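Local coordinates for metallophosphoesterase TT1561-like domain-containing protein (Aquifex aeolicus, PDB 2YVT) that is of unknown function but is probably a metal-dependent phosphoesterase of the calcineurin superfamily, at residues F14-D19 and N41-E46; R60-K65 and E150-K155; L211-A216 and G229-V234. All blocks are in the same frame, centred on the assembly; numbering follows the deposited sequence.

Contact 1. Residues F14-D19 and N41-E46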
loop_
_atom_site.group_PDB
_atom_site.type_symbol
_atom_site.label_atom_id
_atom_site.label_comp_id
_atom_site.label_asym_id
_atom_site.label_seq_id
_atom_site.Cartn_x
_atom_site.Cartn_y
_atom_site.Cartn_z
ATOM N N PHE A 14 0.457 7.621 -3.891
ATOM C CA PHE A 14 0.843 8.092 -5.224
ATOM C C PHE A 14 -0.175 9.112 -5.745
ATOM O O PHE A 14 0.212 10.149 -6.298
ATOM C CB PHE A 14 1.002 6.905 -6.184
ATOM C CG PHE A 14 1.230 7.312 -7.598
ATOM C CD1 PHE A 14 2.452 7.855 -7.984
ATOM C CD2 PHE A 14 0.224 7.155 -8.553
ATOM C CE1 PHE A 14 2.660 8.248 -9.302
ATOM C CE2 PHE A 14 0.421 7.552 -9.874
ATOM C CZ PHE A 14 1.641 8.098 -10.248
ATOM N N LYS A 15 -1.463 8.810 -5.558
ATOM C CA LYS A 15 -2.571 9.742 -5.834
ATOM C C LYS A 15 -2.435 10.432 -7.196
ATOM O O LYS A 15 -2.576 11.653 -7.324
ATOM C CB LYS A 15 -2.725 10.773 -4.702
ATOM C CG LYS A 15 -3.327 10.198 -3.426
ATOM C CD LYS A 15 -3.490 11.250 -2.332
ATOM C CE LYS A 15 -4.035 10.629 -1.050
ATOM N NZ LYS A 15 -4.509 11.654 -0.054
ATOM N N GLU A 16 -2.145 9.624 -8.209
ATOM C CA GLU A 16 -2.088 10.080 -9.605
ATOM C C GLU A 16 -1.029 11.169 -9.874
ATOM O O GLU A 16 -1.179 11.975 -10.802
ATOM C CB GLU A 16 -3.480 10.525 -10.075
ATOM C CG GLU A 16 -4.554 9.475 -9.827
ATOM C CD GLU A 16 -5.929 9.869 -10.317
ATOM O OE1 GLU A 16 -6.062 10.833 -11.123
ATOM O OE2 GLU A 16 -6.885 9.200 -9.873
ATOM N N ARG A 17 0.037 11.182 -9.075
ATOM C CA ARG A 17 1.097 12.184 -9.221
ATOM C C ARG A 17 2.168 11.765 -10.227
ATOM O O ARG A 17 3.354 11.605 -9.909
ATOM C CB ARG A 17 1.675 12.614 -7.860
ATOM C CG ARG A 17 0.638 13.314 -6.953
ATOM C CD ARG A 17 0.011 14.558 -7.624
ATOM N NE ARG A 17 1.042 15.553 -7.917
ATOM C CZ ARG A 17 1.502 16.426 -7.019
ATOM N NH1 ARG A 17 0.990 16.454 -5.791
ATOM N NH2 ARG A 17 2.459 17.279 -7.351
ATOM N N PHE A 18 1.729 11.589 -11.466
ATOM C CA PHE A 18 2.644 11.220 -12.537
ATOM C C PHE A 18 3.723 12.282 -12.728
ATOM O O PHE A 18 4.844 11.955 -13.135
ATOM C CB PHE A 18 1.887 10.981 -13.847
ATOM C CG PHE A 18 0.840 9.907 -13.744
ATOM C CD1 PHE A 18 1.201 8.567 -13.854
ATOM C CD2 PHE A 18 -0.496 10.228 -13.512
ATOM C CE1 PHE A 18 0.256 7.563 -13.737
ATOM C CE2 PHE A 18 -1.463 9.222 -13.399
ATOM C CZ PHE A 18 -1.082 7.888 -13.519
ATOM N N ASP A 19 3.379 13.539 -12.418
ATOM C CA ASP A 19 4.318 14.662 -12.525
ATOM C C ASP A 19 5.544 14.489 -11.629
ATOM O O ASP A 19 6.588 15.086 -11.889
ATOM C CB ASP A 19 3.625 15.997 -12.198
ATOM C CG ASP A 19 3.042 16.038 -10.785
ATOM O OD1 ASP A 19 2.254 15.135 -10.434
ATOM O OD2 ASP A 19 3.348 16.996 -10.036
ATOM N N ASN A 41 -2.859 5.245 -1.598
ATOM C CA ASN A 41 -3.718 5.230 -2.766
ATOM C C ASN A 41 -3.012 5.517 -4.073
ATOM O O ASN A 41 -2.216 6.459 -4.168
ATOM C CB ASN A 41 -4.812 6.267 -2.565
ATOM C CG ASN A 41 -5.612 5.989 -1.322
ATOM O OD1 ASN A 41 -5.571 6.744 -0.315
ATOM N ND2 ASN A 41 -6.294 4.872 -1.343
ATOM N N ILE A 42 -3.319 4.699 -5.076
ATOM C CA ILE A 42 -2.872 4.954 -6.444
ATOM C C ILE A 42 -3.775 6.010 -7.081
ATOM O O ILE A 42 -3.292 6.989 -7.655
ATOM C CB ILE A 42 -2.860 3.669 -7.294
ATOM C CG1 ILE A 42 -1.851 2.675 -6.713
ATOM C CG2 ILE A 42 -2.526 3.998 -8.756
ATOM C CD1 ILE A 42 -2.126 1.236 -7.037
ATOM N N LEU A 43 -5.081 5.800 -6.951
ATOM C CA LEU A 43 -6.098 6.707 -7.495
ATOM C C LEU A 43 -6.589 7.734 -6.489
ATOM O O LEU A 43 -6.464 7.552 -5.277
ATOM C CB LEU A 43 -7.313 5.900 -7.948
ATOM C CG LEU A 43 -7.079 4.835 -9.015
ATOM C CD1 LEU A 43 -8.386 4.117 -9.316
ATOM C CD2 LEU A 43 -6.478 5.450 -10.283
ATOM N N LYS A 44 -7.157 8.817 -7.013
ATOM C CA LYS A 44 -7.949 9.728 -6.202
ATOM C C LYS A 44 -9.349 9.126 -6.022
ATOM O O LYS A 44 -9.748 8.810 -4.901
ATOM C CB LYS A 44 -8.022 11.104 -6.848
ATOM C CG LYS A 44 -6.684 11.802 -7.004
ATOM C CD LYS A 44 -6.918 13.307 -7.087
ATOM C CE LYS A 44 -6.282 13.912 -8.303
ATOM N NZ LYS A 44 -6.710 15.339 -8.423
ATOM N N ASN A 45 -10.077 8.965 -7.134
ATOM C CA ASN A 45 -11.339 8.215 -7.175
ATOM C C ASN A 45 -12.371 8.757 -6.186
ATOM O O ASN A 45 -13.055 7.998 -5.492
ATOM C CB ASN A 45 -11.060 6.722 -6.913
ATOM C CG ASN A 45 -11.981 5.788 -7.694
ATOM O OD1 ASN A 45 -12.795 6.214 -8.522
ATOM N ND2 ASN A 45 -11.828 4.487 -7.445
ATOM N N GLU A 46 -12.481 10.085 -6.133
ATOM C CA GLU A 46 -13.275 10.756 -5.105
ATOM C C GLU A 46 -14.774 10.503 -5.226
ATOM O O GLU A 46 -15.465 10.351 -4.214
ATOM C CB GLU A 46 -12.997 12.259 -5.140
ATOM C CG GLU A 46 -11.578 12.625 -4.739
ATOM C CD GLU A 46 -11.338 14.125 -4.724
ATOM O OE1 GLU A 46 -12.229 14.872 -4.251
ATOM O OE2 GLU A 46 -10.252 14.554 -5.184
#
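Lys15 and Ile42 bring the two loops together, their CA atoms 4.8 Å apart, with neither segment in a strand where they meet. A type I' turn from Phe14 to Arg17 presents two successive amides to the other loop: Lys15 N donates to Asn41 O at 2.8 Å, and Glu16 N to Ile42 O at 2.9 Å, the latter with a less straight N-H (131°). A third bond runs the other way, from Lys44 N to Glu16 OE2 (2.9 Å), nearly straight at 174° but reaching the oxygen from above the carboxylate plane. The Glu16 chain, extended beyond CG, crosses that of Lys44 at about a right angle; Glu16 OE2 comes within 3.5 Å of Leu43 CA. The same oxygen is hydrogen-bonded to Tyr73 OH of helix 65-86. An alanine in place of Glu16 would probably leave Lys44 N and the Tyr73 hydroxyl without this shared partner. Phe14, its CG anti to the backbone N (chi1 173°), turns its edge to Ile42 O, with CD2 at 3.6 Å, and brings the same carbon near Ile42 CG2. Asp100 takes the amides of Ile42 and Leu43. Two loops leaving the C-terminal ends of neighbouring parallel strands, 7-12 and 35-39, are the setting in which calcineurin-like phosphoesterases carry their metal-site loops.

Contact 2. Residues R60-K65 and E150-K155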
loop_
_atom_site.group_PDB
_atom_site.type_symbol
_atom_site.label_atom_id
_atom_site.label_comp_id
_atom_site.label_asym_id
_atom_site.label_seq_id
_atom_site.Cartn_x
_atom_site.Cartn_y
_atom_site.Cartn_z
ATOM N N ARG A 60 -29.268 4.368 2.262
ATOM C CA ARG A 60 -29.840 4.032 0.960
ATOM C C ARG A 60 -28.864 3.155 0.182
ATOM O O ARG A 60 -27.672 3.090 0.511
ATOM C CB ARG A 60 -30.185 5.290 0.159
ATOM C CG ARG A 60 -28.992 6.200 -0.110
ATOM C CD ARG A 60 -29.379 7.390 -0.986
ATOM N NE ARG A 60 -28.227 8.249 -1.257
ATOM C CZ ARG A 60 -27.265 7.960 -2.134
ATOM N NH1 ARG A 60 -27.312 6.831 -2.840
ATOM N NH2 ARG A 60 -26.250 8.796 -2.310
ATOM N N GLU A 61 -29.380 2.491 -0.846
ATOM C CA GLU A 61 -28.585 1.575 -1.654
ATOM C C GLU A 61 -27.570 2.355 -2.489
ATOM O O GLU A 61 -27.959 3.201 -3.285
ATOM C CB GLU A 61 -29.501 0.741 -2.561
ATOM C CG GLU A 61 -28.778 -0.347 -3.355
ATOM C CD GLU A 61 -28.201 -1.433 -2.463
ATOM O OE1 GLU A 61 -28.937 -1.953 -1.592
ATOM O OE2 GLU A 61 -27.012 -1.761 -2.629
ATOM N N PRO A 62 -26.261 2.088 -2.298
ATOM C CA PRO A 62 -25.269 2.792 -3.110
ATOM C C PRO A 62 -25.554 2.697 -4.606
ATOM O O PRO A 62 -25.922 1.630 -5.110
ATOM C CB PRO A 62 -23.955 2.090 -2.751
ATOM C CG PRO A 62 -24.186 1.575 -1.394
ATOM C CD PRO A 62 -25.625 1.155 -1.350
ATOM N N ASN A 63 -25.408 3.822 -5.295
ATOM C CA ASN A 63 -25.760 3.918 -6.705
ATOM C C ASN A 63 -24.611 3.442 -7.587
ATOM O O ASN A 63 -23.621 4.158 -7.776
ATOM C CB ASN A 63 -26.154 5.364 -7.028
ATOM C CG ASN A 63 -26.565 5.563 -8.471
ATOM O OD1 ASN A 63 -26.674 4.611 -9.256
ATOM N ND2 ASN A 63 -26.796 6.824 -8.836
ATOM N N ARG A 64 -24.748 2.228 -8.123
ATOM C CA ARG A 64 -23.698 1.629 -8.940
ATOM C C ARG A 64 -23.479 2.339 -10.279
ATOM O O ARG A 64 -22.478 2.102 -10.950
ATOM C CB ARG A 64 -23.941 0.127 -9.128
ATOM C CG ARG A 64 -23.844 -0.660 -7.830
ATOM C CD ARG A 64 -23.899 -2.166 -8.076
ATOM N NE ARG A 64 -22.712 -2.643 -8.776
ATOM C CZ ARG A 64 -21.563 -2.965 -8.181
ATOM N NH1 ARG A 64 -21.436 -2.869 -6.862
ATOM N NH2 ARG A 64 -20.541 -3.391 -8.910
ATOM N N LYS A 65 -24.407 3.222 -10.659
ATOM C CA LYS A 65 -24.200 4.061 -11.841
ATOM C C LYS A 65 -22.951 4.927 -11.673
ATOM O O LYS A 65 -22.258 5.204 -12.645
ATOM C CB LYS A 65 -25.423 4.938 -12.126
ATOM C CG LYS A 65 -26.674 4.164 -12.477
ATOM C CD LYS A 65 -27.738 5.094 -13.043
ATOM C CE LYS A 65 -28.987 4.326 -13.445
ATOM N NZ LYS A 65 -28.770 3.486 -14.658
ATOM N N GLU A 150 -15.643 -3.604 -1.424
ATOM C CA GLU A 150 -14.601 -3.740 -2.435
ATOM C C GLU A 150 -14.912 -3.059 -3.757
ATOM O O GLU A 150 -14.080 -3.075 -4.652
ATOM C CB GLU A 150 -14.262 -5.211 -2.687
ATOM C CG GLU A 150 -13.741 -5.951 -1.470
ATOM C CD GLU A 150 -13.369 -7.384 -1.782
ATOM O OE1 GLU A 150 -14.234 -8.149 -2.280
ATOM O OE2 GLU A 150 -12.206 -7.749 -1.536
ATOM N N ASP A 151 -16.105 -2.474 -3.887
ATOM C CA ASP A 151 -16.502 -1.873 -5.160
ATOM C C ASP A 151 -16.322 -0.351 -5.223
ATOM O O ASP A 151 -15.695 0.153 -6.143
ATOM C CB ASP A 151 -17.941 -2.268 -5.514
ATOM C CG ASP A 151 -18.084 -3.754 -5.812
ATOM O OD1 ASP A 151 -17.062 -4.457 -5.901
ATOM O OD2 ASP A 151 -19.226 -4.226 -5.960
ATOM N N PHE A 152 -16.893 0.376 -4.268
ATOM C CA PHE A 152 -16.781 1.837 -4.270
ATOM C C PHE A 152 -15.478 2.278 -3.637
ATOM O O PHE A 152 -14.931 3.321 -3.991
ATOM C CB PHE A 152 -17.945 2.466 -3.514
ATOM C CG PHE A 152 -19.257 2.330 -4.219
ATOM C CD1 PHE A 152 -19.734 3.359 -5.030
ATOM C CD2 PHE A 152 -20.025 1.175 -4.067
ATOM C CE1 PHE A 152 -20.955 3.228 -5.695
ATOM C CE2 PHE A 152 -21.249 1.037 -4.726
ATOM C CZ PHE A 152 -21.714 2.068 -5.538
ATOM N N VAL A 153 -15.012 1.468 -2.687
ATOM C CA VAL A 153 -13.775 1.689 -1.938
ATOM C C VAL A 153 -13.290 0.309 -1.514
ATOM O O VAL A 153 -14.037 -0.668 -1.636
ATOM C CB VAL A 153 -13.984 2.568 -0.659
ATOM C CG1 VAL A 153 -14.154 4.046 -1.018
ATOM C CG2 VAL A 153 -15.144 2.055 0.205
ATOM N N LEU A 154 -12.060 0.222 -1.010
ATOM C CA LEU A 154 -11.571 -1.013 -0.399
ATOM C C LEU A 154 -11.520 -0.843 1.113
ATOM O O LEU A 154 -10.688 -0.099 1.635
ATOM C CB LEU A 154 -10.171 -1.385 -0.905
ATOM C CG LEU A 154 -9.922 -1.560 -2.395
ATOM C CD1 LEU A 154 -8.546 -2.208 -2.577
ATOM C CD2 LEU A 154 -11.030 -2.403 -3.010
ATOM N N LYS A 155 -12.426 -1.526 1.803
ATOM C CA LYS A 155 -12.458 -1.551 3.269
ATOM C C LYS A 155 -12.644 -2.994 3.726
ATOM O O LYS A 155 -13.437 -3.738 3.146
ATOM C CB LYS A 155 -13.612 -0.697 3.816
ATOM C CG LYS A 155 -13.535 0.788 3.490
ATOM C CD LYS A 155 -14.547 1.549 4.352
ATOM C CE LYS A 155 -14.463 3.046 4.160
ATOM N NZ LYS A 155 -15.473 3.752 5.002
#
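Arg64 and Phe152 are the closest pair along the backbones, yet their CA atoms stay 8.3 Å apart, and the two irregular segments meet through side chains, with one carbonyl touching a ring. Phe152 spans the gap: its CB points at the other loop, and CG lies anti to the carbonyl carbon (chi1 -70°). The far end of the ring fits against Pro62 to Arg64. Pro62 CB touches Phe152 CE2 at 3.5 Å, while on the other side of CZ the carbonyl oxygen of Asn63 lies at the ring edge, near its plane, 3.5 Å from Phe152 CE1. Such an edge approach sets the oxygen against the weakly positive ring hydrogens. Arg64 CA lies 4.0 Å from Phe152 CZ. From there the arginine chain bends at chi3 (68°) and its guanidinium forms a salt bridge with Asp151. Arg64 NH1 donates to Asp151 OD2 at 2.7 Å, on the anti side of that oxygen and close to the guanidinium plane; a weak second bond comes from Arg64 NH2 to the same OD2 at 3.3 Å. One carboxylate oxygen therefore takes both, and the two planar groups stand 73° apart. Asn63 faces the other way, its OD1 accepting from Lys65 N (3.0 Å) as a cap where helix 65-86 begins. The Phe152 side chain also touches Glu51 and Tyr52 of helix 46-57 and Ile67 of helix 65-86. A phenylalanine packed against a proline, with a surface salt bridge beside it, joins the turn between helices 46-57 and 65-86 to the loop before strand 155-157.

Contact 3. Residues L211-A216 and G229-V234; sequences LNPEVA and GNTIVV
Ala216 lies at the tight end of this contact, where two parallel strands pair in register, Val215 with Ile232 and Ala216 with Val233. Ala216 N donates to Ile232 O and Ala216 O accepts from Val234 N, both at 2.8 Å, so that one residue bonds to two on its neighbour. Ile232 N to Glu214 O is longer, at 3.2 Å. The Ala216 methyl meets Thr231 CG2 at 3.9 Å and lies near Val233 CG2; Val215 and Ile232 point to the other face of the sheet, where Val215 packs on Leu247 of strand 243-248. Thr231 marks the change of character. With OG1 beside the backbone N (chi1 -59°), the hydroxyl donates to Pro213 O at 2.7 Å, while CG2, anti to that nitrogen, turns to Ala216. Thr231 OG1 also lies 3.4 Å from Pro213 CD.

Beyond it the segments part and polar groups and water take over. Asn230 ND2 gives a nearly straight bond (169°) to Asn212 OD1, which it meets from above the carbonyl plane, the two amide planes standing 86° apart. One water donates to Asn212 OD1 and Thr231 OG1 and accepts from Asn230 N; a second donates to both Glu214 O and Asn230 O. Outward, Glu214 is salt-bridged to Arg175. Helix 202-211 leads through Asn212 and Pro213 into strand 215-218, which lies between strands 175-180 and 231-235, parallel to both, in the interior of one sheet of the calcineurin-like beta sandwich.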
loop_
_atom_site.group_PDB
_atom_site.type_symbol
_atom_site.label_atom_id
_atom_site.label_comp_id
_atom_site.label_asym_id
_atom_site.label_seq_id
_atom_site.Cartn_x
_atom_site.Cartn_y
_atom_site.Cartn_z
ATOM N N LEU A 211 1.391 -11.969 13.512
ATOM C CA LEU A 211 2.338 -12.418 12.489
ATOM C C LEU A 211 3.802 -12.201 12.859
ATOM O O LEU A 211 4.688 -12.875 12.320
ATOM C CB LEU A 211 2.050 -11.716 11.154
ATOM C CG LEU A 211 0.700 -11.991 10.487
ATOM C CD1 LEU A 211 0.705 -11.411 9.078
ATOM C CD2 LEU A 211 0.371 -13.476 10.461
ATOM N N ASN A 212 4.048 -11.238 13.746
ATOM C CA ASN A 212 5.398 -10.864 14.179
ATOM C C ASN A 212 6.380 -10.650 13.017
ATOM O O ASN A 212 7.449 -11.273 12.967
ATOM C CB ASN A 212 5.948 -11.886 15.183
ATOM C CG ASN A 212 7.186 -11.390 15.896
ATOM O OD1 ASN A 212 7.244 -10.237 16.334
ATOM N ND2 ASN A 212 8.185 -12.258 16.024
ATOM N N PRO A 213 6.018 -9.767 12.067
ATOM C CA PRO A 213 6.900 -9.569 10.924
ATOM C C PRO A 213 8.146 -8.785 11.319
ATOM O O PRO A 213 8.140 -8.066 12.320
ATOM C CB PRO A 213 6.049 -8.738 9.958
ATOM C CG PRO A 213 5.059 -8.036 10.818
ATOM C CD PRO A 213 4.818 -8.908 12.011
ATOM N N GLU A 214 9.211 -8.928 10.541
ATOM C CA GLU A 214 10.430 -8.155 10.804
ATOM C C GLU A 214 10.208 -6.671 10.527
ATOM O O GLU A 214 10.637 -5.812 11.295
ATOM C CB GLU A 214 11.567 -8.659 9.931
ATOM C CG GLU A 214 12.925 -8.113 10.331
ATOM C CD GLU A 214 14.039 -8.667 9.478
ATOM O OE1 GLU A 214 13.987 -9.864 9.140
ATOM O OE2 GLU A 214 14.960 -7.907 9.136
ATOM N N VAL A 215 9.536 -6.391 9.414
ATOM C CA VAL A 215 9.312 -5.024 8.950
ATOM C C VAL A 215 7.880 -4.917 8.440
ATOM O O VAL A 215 7.342 -5.859 7.839
ATOM C CB VAL A 215 10.294 -4.643 7.807
ATOM C CG1 VAL A 215 10.021 -3.233 7.270
ATOM C CG2 VAL A 215 11.747 -4.770 8.268
ATOM N N ALA A 216 7.254 -3.781 8.714
ATOM C CA ALA A 216 5.970 -3.457 8.111
ATOM C C ALA A 216 6.075 -2.099 7.428
ATOM O O ALA A 216 6.517 -1.128 8.038
ATOM C CB ALA A 216 4.855 -3.462 9.158
ATOM N N GLY A 229 5.376 -3.641 18.812
ATOM C CA GLY A 229 5.777 -4.968 19.276
ATOM C C GLY A 229 7.256 -5.121 18.973
ATOM O O GLY A 229 8.064 -4.295 19.403
ATOM N N ASN A 230 7.598 -6.146 18.196
ATOM C CA ASN A 230 8.980 -6.399 17.774
ATOM C C ASN A 230 9.250 -5.970 16.322
ATOM O O ASN A 230 10.354 -6.144 15.802
ATOM C CB ASN A 230 9.313 -7.886 17.943
ATOM C CG ASN A 230 8.805 -8.455 19.260
ATOM O OD1 ASN A 230 9.151 -7.968 20.338
ATOM N ND2 ASN A 230 7.970 -9.485 19.176
ATOM N N THR A 231 8.230 -5.409 15.681
ATOM C CA THR A 231 8.272 -5.077 14.261
ATOM C C THR A 231 8.688 -3.631 14.021
ATOM O O THR A 231 8.147 -2.722 14.650
ATOM C CB THR A 231 6.876 -5.285 13.652
ATOM O OG1 THR A 231 6.472 -6.643 13.846
ATOM C CG2 THR A 231 6.832 -4.936 12.152
ATOM N N ILE A 232 9.630 -3.420 13.100
ATOM C CA ILE A 232 9.953 -2.067 12.640
ATOM C C ILE A 232 8.886 -1.653 11.640
ATOM O O ILE A 232 8.742 -2.278 10.580
ATOM C CB ILE A 232 11.329 -1.976 11.945
ATOM C CG1 ILE A 232 12.453 -2.418 12.888
ATOM C CG2 ILE A 232 11.575 -0.550 11.402
ATOM C CD1 ILE A 232 13.764 -2.604 12.194
ATOM N N VAL A 233 8.131 -0.616 11.989
ATOM C CA VAL A 233 7.068 -0.112 11.130
ATOM C C VAL A 233 7.536 1.187 10.481
ATOM O O VAL A 233 8.009 2.103 11.169
ATOM C CB VAL A 233 5.754 0.101 11.909
ATOM C CG1 VAL A 233 4.642 0.587 10.978
ATOM C CG2 VAL A 233 5.339 -1.203 12.612
ATOM N N VAL A 234 7.419 1.249 9.156
ATOM C CA VAL A 234 7.876 2.403 8.392
ATOM C C VAL A 234 6.721 2.970 7.580
ATOM O O VAL A 234 6.148 2.273 6.738
ATOM C CB VAL A 234 9.030 2.018 7.423
ATOM C CG1 VAL A 234 9.515 3.240 6.646
ATOM C CG2 VAL A 234 10.191 1.389 8.192
HETATM O O HOH W 1 5.940 -7.748 16.477
HETATM O O HOH W 2 12.049 -6.406 13.586
#

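In the fold
The three contacts follow one another along the chain without nesting or crossing. Contact 1 closes first, bringing the loop after strand 7-12 to the loop after strand 35-39 and enclosing helix 21-31. Contact 2 then makes the longest closure: 84 residues separate R60-K65, in the turn between helices 46-57 and 65-86, from the loop ahead of strand 155-157, so the helical pair is tied to the second sheet. Contact 3 spans only 12 residues, which include strand 224-228, and lies within that second sheet. Contacts 1 and 2 are neighbours, centres 19 Å apart, both attached to helix 65-86; contact 3 lies across the chain's centre from each, about 27 and 33 Å away between centres.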